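Local coordinates for envelope polyprotein (PDB 5FXU) that forms the Gn glycoprotein ectodomain of the Puumala hantavirus surface, an antigenic part of the envelope that probably serves in cell entry, at residues I131-T136 and V151-T156; V98-A103 and Q227-C232. One frame throughout, in Å; residues are numbered along the deposited sequence.

Contact 1: residues I131-T136 and V151-T156; sequences IQTCIT and VNYEKT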
ATOM      1  N   ILE A 131      12.312  10.615 -11.528  1.00 36.78           N
ATOM      2  CA  ILE A 131      12.655  10.040 -12.822  1.00 39.67           C
ATOM      3  C   ILE A 131      14.139  10.283 -13.185  1.00 38.45           C
ATOM      4  O   ILE A 131      14.697   9.493 -13.922  1.00 37.55           O
ATOM      5  CB  ILE A 131      11.661  10.505 -13.910  1.00 42.81           C
ATOM      6  CG1 ILE A 131      10.266   9.946 -13.573  1.00 45.32           C
ATOM      7  CG2 ILE A 131      12.057   9.989 -15.291  1.00 44.11           C
ATOM      8  CD1 ILE A 131       9.098  10.524 -14.352  1.00 46.87           C
ATOM      9  N   GLN A 132      14.777  11.311 -12.603  1.00 38.17           N
ATOM     10  CA  GLN A 132      16.221  11.597 -12.793  1.00 39.68           C
ATOM     11  C   GLN A 132      17.127  10.438 -12.379  1.00 39.58           C
ATOM     12  O   GLN A 132      18.245  10.313 -12.887  1.00 40.36           O
ATOM     13  CB  GLN A 132      16.668  12.846 -12.009  1.00 40.62           C
ATOM     14  CG  GLN A 132      16.227  14.187 -12.592  1.00 42.08           C
ATOM     15  CD  GLN A 132      14.738  14.534 -12.347  1.00 42.73           C
ATOM     16  OE1 GLN A 132      13.981  13.808 -11.635  1.00 41.52           O
ATOM     17  NE2 GLN A 132      14.298  15.613 -12.979  1.00 43.04           N
ATOM     18  N   THR A 133      16.659   9.602 -11.457  1.00 38.52           N
ATOM     19  CA  THR A 133      17.387   8.404 -11.046  1.00 39.86           C
ATOM     20  C   THR A 133      17.746   7.501 -12.229  1.00 40.27           C
ATOM     21  O   THR A 133      18.814   6.898 -12.234  1.00 41.17           O
ATOM     22  CB  THR A 133      16.584   7.576 -10.025  1.00 39.95           C
ATOM     23  OG1 THR A 133      16.049   8.445  -9.043  1.00 40.47           O
ATOM     24  CG2 THR A 133      17.481   6.584  -9.307  1.00 41.22           C
ATOM     25  N   CYS A 134      16.858   7.435 -13.214  1.00 40.12           N
ATOM     26  CA  CYS A 134      17.099   6.755 -14.483  1.00 42.86           C
ATOM     27  C   CYS A 134      18.309   7.261 -15.301  1.00 44.26           C
ATOM     28  O   CYS A 134      18.873   6.512 -16.096  1.00 44.40           O
ATOM     29  CB  CYS A 134      15.831   6.838 -15.348  1.00 44.35           C
ATOM     30  SG  CYS A 134      14.471   5.763 -14.761  1.00 45.84           S
ATOM     31  N   ILE A 135      18.699   8.523 -15.113  1.00 44.81           N
ATOM     32  CA  ILE A 135      19.914   9.065 -15.728  1.00 44.56           C
ATOM     33  C   ILE A 135      21.132   8.642 -14.909  1.00 43.91           C
ATOM     34  O   ILE A 135      22.166   8.290 -15.482  1.00 44.14           O
ATOM     35  CB  ILE A 135      19.841  10.610 -15.873  1.00 45.27           C
ATOM     36  CG1 ILE A 135      18.709  10.983 -16.819  1.00 45.22           C
ATOM     37  CG2 ILE A 135      21.156  11.181 -16.406  1.00 46.36           C
ATOM     38  CD1 ILE A 135      18.223  12.399 -16.638  1.00 46.27           C
ATOM     39  N   THR A 136      21.017   8.678 -13.582  1.00 42.32           N
ATOM     40  CA  THR A 136      22.159   8.451 -12.724  1.00 42.53           C
ATOM     41  C   THR A 136      22.510   6.999 -12.480  1.00 41.99           C
ATOM     42  O   THR A 136      23.612   6.725 -11.983  1.00 42.83           O
ATOM     43  CB  THR A 136      21.971   9.082 -11.332  1.00 42.86           C
ATOM     44  OG1 THR A 136      20.845   8.505 -10.662  1.00 40.37           O
ATOM     45  CG2 THR A 136      21.818  10.581 -11.450  1.00 43.47           C
ATOM     46  N   VAL A 151      18.224  -3.746  -7.768  1.00 47.46           N
ATOM     47  CA  VAL A 151      17.395  -2.783  -8.469  1.00 45.55           C
ATOM     48  C   VAL A 151      17.979  -2.636  -9.852  1.00 46.40           C
ATOM     49  O   VAL A 151      19.155  -2.337  -9.973  1.00 48.58           O
ATOM     50  CB  VAL A 151      17.360  -1.417  -7.767  1.00 44.42           C
ATOM     51  CG1 VAL A 151      16.375  -0.486  -8.471  1.00 43.58           C
ATOM     52  CG2 VAL A 151      16.952  -1.556  -6.304  1.00 44.98           C
ATOM     53  N   ASN A 152      17.170  -2.856 -10.885  1.00 46.70           N
ATOM     54  CA  ASN A 152      17.588  -2.728 -12.278  1.00 48.36           C
ATOM     55  C   ASN A 152      16.759  -1.662 -12.954  1.00 46.77           C
ATOM     56  O   ASN A 152      15.528  -1.778 -13.039  1.00 44.61           O
ATOM     57  CB  ASN A 152      17.428  -4.036 -13.041  1.00 51.20           C
ATOM     58  CG  ASN A 152      18.422  -5.093 -12.594  1.00 56.67           C
ATOM     59  OD1 ASN A 152      19.613  -4.823 -12.430  1.00 60.57           O
ATOM     60  ND2 ASN A 152      17.936  -6.316 -12.412  1.00 60.06           N
ATOM     61  N   TYR A 153      17.437  -0.629 -13.444  1.00 46.36           N
ATOM     62  CA  TYR A 153      16.776   0.435 -14.188  1.00 47.23           C
ATOM     63  C   TYR A 153      16.940   0.063 -15.637  1.00 50.64           C
ATOM     64  O   TYR A 153      18.053  -0.146 -16.089  1.00 51.30           O
ATOM     65  CB  TYR A 153      17.404   1.776 -13.868  1.00 45.32           C
ATOM     66  CG  TYR A 153      17.159   2.210 -12.438  1.00 43.09           C
ATOM     67  CD1 TYR A 153      17.939   1.721 -11.402  1.00 42.54           C
ATOM     68  CD2 TYR A 153      16.174   3.148 -12.127  1.00 40.81           C
ATOM     69  CE1 TYR A 153      17.734   2.134 -10.095  1.00 41.29           C
ATOM     70  CE2 TYR A 153      15.964   3.554 -10.814  1.00 39.87           C
ATOM     71  CZ  TYR A 153      16.741   3.045  -9.807  1.00 39.97           C
ATOM     72  OH  TYR A 153      16.536   3.420  -8.494  1.00 40.44           O
ATOM     73  N   GLU A 154      15.826  -0.057 -16.347  1.00 55.67           N
ATOM     74  CA  GLU A 154      15.816  -0.556 -17.714  1.00 63.11           C
ATOM     75  C   GLU A 154      15.039   0.405 -18.591  1.00 63.62           C
ATOM     76  O   GLU A 154      13.954   0.849 -18.202  1.00 60.49           O
ATOM     77  CB  GLU A 154      15.168  -1.939 -17.728  1.00 69.17           C
ATOM     78  CG  GLU A 154      15.739  -2.919 -18.759  1.00 77.64           C
ATOM     79  CD  GLU A 154      15.947  -4.329 -18.193  1.00 81.04           C
ATOM     80  OE1 GLU A 154      15.046  -4.835 -17.476  1.00 80.61           O
ATOM     81  OE2 GLU A 154      17.031  -4.906 -18.451  1.00 84.99           O
ATOM     82  N   LYS A 155      15.602   0.739 -19.754  1.00 68.30           N
ATOM     83  CA  LYS A 155      15.006   1.742 -20.636  1.00 72.13           C
ATOM     84  C   LYS A 155      13.882   1.099 -21.445  1.00 73.05           C
ATOM     85  O   LYS A 155      13.975  -0.054 -21.860  1.00 68.53           O
ATOM     86  CB  LYS A 155      16.026   2.471 -21.533  1.00 77.48           C
ATOM     87  CG  LYS A 155      17.405   2.789 -20.941  1.00 82.77           C
ATOM     88  CD  LYS A 155      17.334   3.516 -19.589  1.00 85.42           C
ATOM     89  CE  LYS A 155      18.695   3.588 -18.878  1.00 86.20           C
ATOM     90  NZ  LYS A 155      18.598   3.515 -17.386  1.00 82.55           N
ATOM     91  N   THR A 156      12.791   1.842 -21.617  1.00 78.11           N
ATOM     92  CA  THR A 156      11.556   1.275 -22.158  1.00 82.41           C
ATOM     93  C   THR A 156      11.645   1.026 -23.672  1.00 91.84           C
ATOM     94  O   THR A 156      12.226   1.816 -24.418  1.00 89.83           O
ATOM     95  CB  THR A 156      10.309   2.131 -21.789  1.00 78.39           C
ATOM     96  OG1 THR A 156       9.121   1.462 -22.199  1.00 82.76           O
ATOM     97  CG2 THR A 156      10.327   3.500 -22.423  1.00 77.29           C
TER
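The ring of Tyr153 meets two consecutive residues of helix 133-136 in different ways. The methyl CG2 of Thr133 comes in obliquely at the phenol end of the ring, 3.4 Å from Tyr153 OH and 3.6 Å from Tyr153 CZ, neither squarely over the face nor at the edge. Threonine suits this place because its two branches can be divided between two tasks. Its chi1 (-46°) holds OG1 beside the backbone N, where it hydrogen-bonds to the carbonyl oxygen of Pro130, and this leaves CG2 anti to that N and facing the tyrosine.

Cys134 approaches the ring from another quarter. Its SG lies at the edge, 4.1 Å from Tyr153 CD2 and 5.4 Å from the ring centroid, in a sulfur-aromatic contact 77° off the ring normal. The same sulfur is disulfide-bonded to Cys9, which limits how far it can move from the aromatic edge; half-cystine is compact enough to fit where the two backbones draw near, Cys134 CA and Tyr153 CA being 6.3 Å apart.

Lys155 adds a polar link. Its chain, bent at chi2 and again at chi4, swings the ammonium group back to the helix, where NZ donates to Cys134 O at 3.3 Å. The approach lies in the carbonyl plane, on a lone pair, with a C=O...N angle of 141°. A long, flexible lysine can span this exposed margin while the tyrosine remains buried.

Strand 147-155 runs between strands 3-9 and 139-144 in a four-stranded mixed sheet. Tyr153 also packs on Ile7 and Cys9 of strand 3-9 and on Leu127 of strand 120-130, and the Cys9-Cys134 disulfide ties the helix to strand 3-9 at one margin of the sheet.

Contact 2: residues V98-A103 and Q227-C232; sequences VIETAA and QGYYIC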
ATOM      1  N   VAL A  98       5.077  13.836   1.313  1.00 38.08           N
ATOM      2  CA  VAL A  98       6.400  13.287   0.986  1.00 36.85           C
ATOM      3  C   VAL A  98       6.426  12.747  -0.448  1.00 35.92           C
ATOM      4  O   VAL A  98       7.294  13.140  -1.234  1.00 35.83           O
ATOM      5  CB  VAL A  98       6.838  12.238   2.021  1.00 36.16           C
ATOM      6  CG1 VAL A  98       8.044  11.460   1.556  1.00 36.02           C
ATOM      7  CG2 VAL A  98       7.117  12.923   3.345  1.00 36.88           C
ATOM      8  N   ILE A  99       5.469  11.880  -0.783  1.00 34.25           N
ATOM      9  CA  ILE A  99       5.373  11.367  -2.138  1.00 34.34           C
ATOM     10  C   ILE A  99       4.963  12.497  -3.103  1.00 35.53           C
ATOM     11  O   ILE A  99       5.523  12.617  -4.195  1.00 35.01           O
ATOM     12  CB  ILE A  99       4.420  10.158  -2.242  1.00 33.22           C
ATOM     13  CG1 ILE A  99       5.050   8.954  -1.550  1.00 32.63           C
ATOM     14  CG2 ILE A  99       4.137   9.810  -3.700  1.00 32.88           C
ATOM     15  CD1 ILE A  99       4.097   7.823  -1.262  1.00 31.87           C
ATOM     16  N   GLU A 100       3.989  13.306  -2.699  1.00 36.88           N
ATOM     17  CA  GLU A 100       3.445  14.356  -3.578  1.00 38.22           C
ATOM     18  C   GLU A 100       4.493  15.337  -4.053  1.00 38.87           C
ATOM     19  O   GLU A 100       4.410  15.819  -5.168  1.00 38.78           O
ATOM     20  CB  GLU A 100       2.303  15.119  -2.897  1.00 39.46           C
ATOM     21  CG  GLU A 100       1.084  14.257  -2.559  1.00 39.99           C
ATOM     22  CD  GLU A 100       1.070  13.775  -1.112  1.00 41.00           C
ATOM     23  OE1 GLU A 100       2.020  13.044  -0.695  1.00 40.84           O
ATOM     24  OE2 GLU A 100       0.108  14.120  -0.391  1.00 41.34           O
ATOM     25  N   THR A 101       5.498  15.599  -3.222  1.00 39.93           N
ATOM     26  CA  THR A 101       6.555  16.568  -3.561  1.00 40.97           C
ATOM     27  C   THR A 101       7.919  15.940  -3.816  1.00 41.81           C
ATOM     28  O   THR A 101       8.916  16.665  -3.940  1.00 45.52           O
ATOM     29  CB  THR A 101       6.703  17.649  -2.468  1.00 41.14           C
ATOM     30  OG1 THR A 101       7.146  17.049  -1.242  1.00 41.43           O
ATOM     31  CG2 THR A 101       5.379  18.330  -2.238  1.00 41.33           C
ATOM     32  N   ALA A 102       7.971  14.620  -3.959  1.00 40.62           N
ATOM     33  CA  ALA A 102       9.244  13.921  -4.159  1.00 40.62           C
ATOM     34  C   ALA A 102       9.963  14.308  -5.463  1.00 40.63           C
ATOM     35  O   ALA A 102      11.193  14.282  -5.520  1.00 42.21           O
ATOM     36  CB  ALA A 102       9.052  12.413  -4.081  1.00 39.15           C
ATOM     37  N   ALA A 103       9.210  14.622  -6.506  1.00 40.87           N
ATOM     38  CA  ALA A 103       9.803  15.042  -7.775  1.00 43.91           C
ATOM     39  C   ALA A 103      10.552  16.365  -7.619  1.00 46.05           C
ATOM     40  O   ALA A 103      11.582  16.536  -8.221  1.00 47.66           O
ATOM     41  CB  ALA A 103       8.746  15.159  -8.859  1.00 43.25           C
ATOM     42  N   GLN A 227      -9.032   9.736   9.543  1.00 40.50           N
ATOM     43  CA  GLN A 227      -8.758  10.857   8.664  1.00 41.24           C
ATOM     44  C   GLN A 227      -7.473  10.626   7.905  1.00 40.12           C
ATOM     45  O   GLN A 227      -6.399  10.451   8.490  1.00 39.22           O
ATOM     46  CB  GLN A 227      -8.730  12.189   9.426  1.00 42.59           C
ATOM     47  CG  GLN A 227     -10.133  12.732   9.688  1.00 43.43           C
ATOM     48  CD  GLN A 227     -10.158  14.123  10.281  1.00 44.18           C
ATOM     49  OE1 GLN A 227      -9.903  15.115   9.597  1.00 43.67           O
ATOM     50  NE2 GLN A 227     -10.477  14.203  11.561  1.00 45.68           N
ATOM     51  N   GLY A 228      -7.602  10.585   6.584  1.00 38.87           N
ATOM     52  CA  GLY A 228      -6.465  10.333   5.727  1.00 37.29           C
ATOM     53  C   GLY A 228      -6.862  10.140   4.292  1.00 35.71           C
ATOM     54  O   GLY A 228      -7.973  10.476   3.891  1.00 38.16           O
ATOM     55  N   TYR A 229      -5.940   9.620   3.511  1.00 33.42           N
ATOM     56  CA  TYR A 229      -6.147   9.505   2.078  1.00 32.36           C
ATOM     57  C   TYR A 229      -5.158   8.550   1.506  1.00 30.15           C
ATOM     58  O   TYR A 229      -4.243   8.146   2.199  1.00 29.69           O
ATOM     59  CB  TYR A 229      -6.001  10.867   1.400  1.00 33.31           C
ATOM     60  CG  TYR A 229      -4.667  11.538   1.528  1.00 33.08           C
ATOM     61  CD1 TYR A 229      -4.380  12.368   2.609  1.00 34.58           C
ATOM     62  CD2 TYR A 229      -3.707  11.405   0.534  1.00 32.87           C
ATOM     63  CE1 TYR A 229      -3.135  13.009   2.717  1.00 34.79           C
ATOM     64  CE2 TYR A 229      -2.474  12.044   0.626  1.00 32.81           C
ATOM     65  CZ  TYR A 229      -2.205  12.839   1.716  1.00 34.08           C
ATOM     66  OH  TYR A 229      -0.991  13.448   1.793  1.00 35.75           O
ATOM     67  N   TYR A 230      -5.356   8.165   0.249  1.00 28.55           N
ATOM     68  CA  TYR A 230      -4.372   7.336  -0.424  1.00 26.98           C
ATOM     69  C   TYR A 230      -3.620   8.206  -1.441  1.00 27.94           C
ATOM     70  O   TYR A 230      -4.216   9.072  -2.080  1.00 26.60           O
ATOM     71  CB  TYR A 230      -5.021   6.110  -1.101  1.00 25.17           C
ATOM     72  CG  TYR A 230      -5.347   4.964  -0.178  1.00 24.23           C
ATOM     73  CD1 TYR A 230      -4.373   4.015   0.150  1.00 23.63           C
ATOM     74  CD2 TYR A 230      -6.613   4.788   0.330  1.00 23.60           C
ATOM     75  CE1 TYR A 230      -4.668   2.936   0.958  1.00 23.34           C
ATOM     76  CE2 TYR A 230      -6.911   3.726   1.144  1.00 23.78           C
ATOM     77  CZ  TYR A 230      -5.946   2.793   1.469  1.00 23.44           C
ATOM     78  OH  TYR A 230      -6.259   1.728   2.286  1.00 22.53           O
ATOM     79  N   ILE A 231      -2.321   7.917  -1.596  1.00 28.86           N
ATOM     80  CA  ILE A 231      -1.517   8.482  -2.662  1.00 30.67           C
ATOM     81  C   ILE A 231      -1.045   7.315  -3.507  1.00 30.82           C
ATOM     82  O   ILE A 231      -0.552   6.322  -2.976  1.00 31.19           O
ATOM     83  CB  ILE A 231      -0.402   9.390  -2.098  1.00 32.30           C
ATOM     84  CG1 ILE A 231       0.077  10.349  -3.158  1.00 34.72           C
ATOM     85  CG2 ILE A 231       0.748   8.593  -1.485  1.00 32.96           C
ATOM     86  CD1 ILE A 231      -0.878  11.524  -3.378  1.00 36.55           C
ATOM     87  N   CYS A 232      -1.258   7.403  -4.821  1.00 31.56           N
ATOM     88  CA  CYS A 232      -1.104   6.259  -5.716  1.00 31.57           C
ATOM     89  C   CYS A 232      -0.212   6.630  -6.857  1.00 31.31           C
ATOM     90  O   CYS A 232      -0.141   7.799  -7.250  1.00 31.58           O
ATOM     91  CB  CYS A 232      -2.470   5.800  -6.283  1.00 32.96           C
ATOM     92  SG  CYS A 232      -3.733   5.441  -5.021  1.00 35.05           S
TER
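The phenol OH of Tyr229 donates a short hydrogen bond of 2.5 Å to Glu100 OE2, the two side chains coming from opposing segments. The carboxylate receives it on the syn lone pair, on the OE1 side, and OE2 lies near the ring plane at the edge; the carboxylate and ring planes are 71° apart. Tyrosine fits because its rigid ring carries a donor well beyond the strand, and glutamate because its chain, bent at chi2 (97°), can bring an acceptor to meet it. Leu97 N makes a weak hydrogen bond to the same oxygen.

Beside this bond the contact is apolar. Ile231 offers a different branch to each neighbour: CD1 lies 3.5 Å from Glu100 CG, against the aliphatic part of the acid, whereas CG2 meets Ile99 CD1 at 3.4 Å, tighter than usual for two carbons. The two isoleucines run alongside each other, pointing opposite ways, in a buried interface.

The motif behind Ile99 and Glu100 is a type I beta turn from Ile99 to Ala102, closed by Ala102 N donating to Ile99 O at 3.2 Å and leading into helix 102-105. Alternation along strand 228-234 sends Tyr229 and Ile231 toward the turn.

Further out, the Tyr229 ring stacks with Tyr242, and Ile231 packs on Pro240 of strand 237-243. Strand 228-234 pairs antiparallel with 185-197, and the Cys193-Cys232 disulfide adds a covalent tie; Ile99 rests on Leu19.

From the N terminus, the chain passes strands 3-9 and 19-30 and several more before 98-103, where the longer loop opens. It runs through strands 107-116 and 120-130 to 131-136, and contact 1 closes a short loop there, containing mostly strand, when 151-156 returns to the helix. The path continues through strand 185-197 and helix 208-216 until 227-232 completes contact 2, so the whole of contact 1 falls within the larger loop. Contact 1 joins helix 133-136 to the four-stranded sheet, whereas contact 2 joins the turn before helix 102-105 to strand 228-234. Their centres are 22 Å apart, and they do not touch.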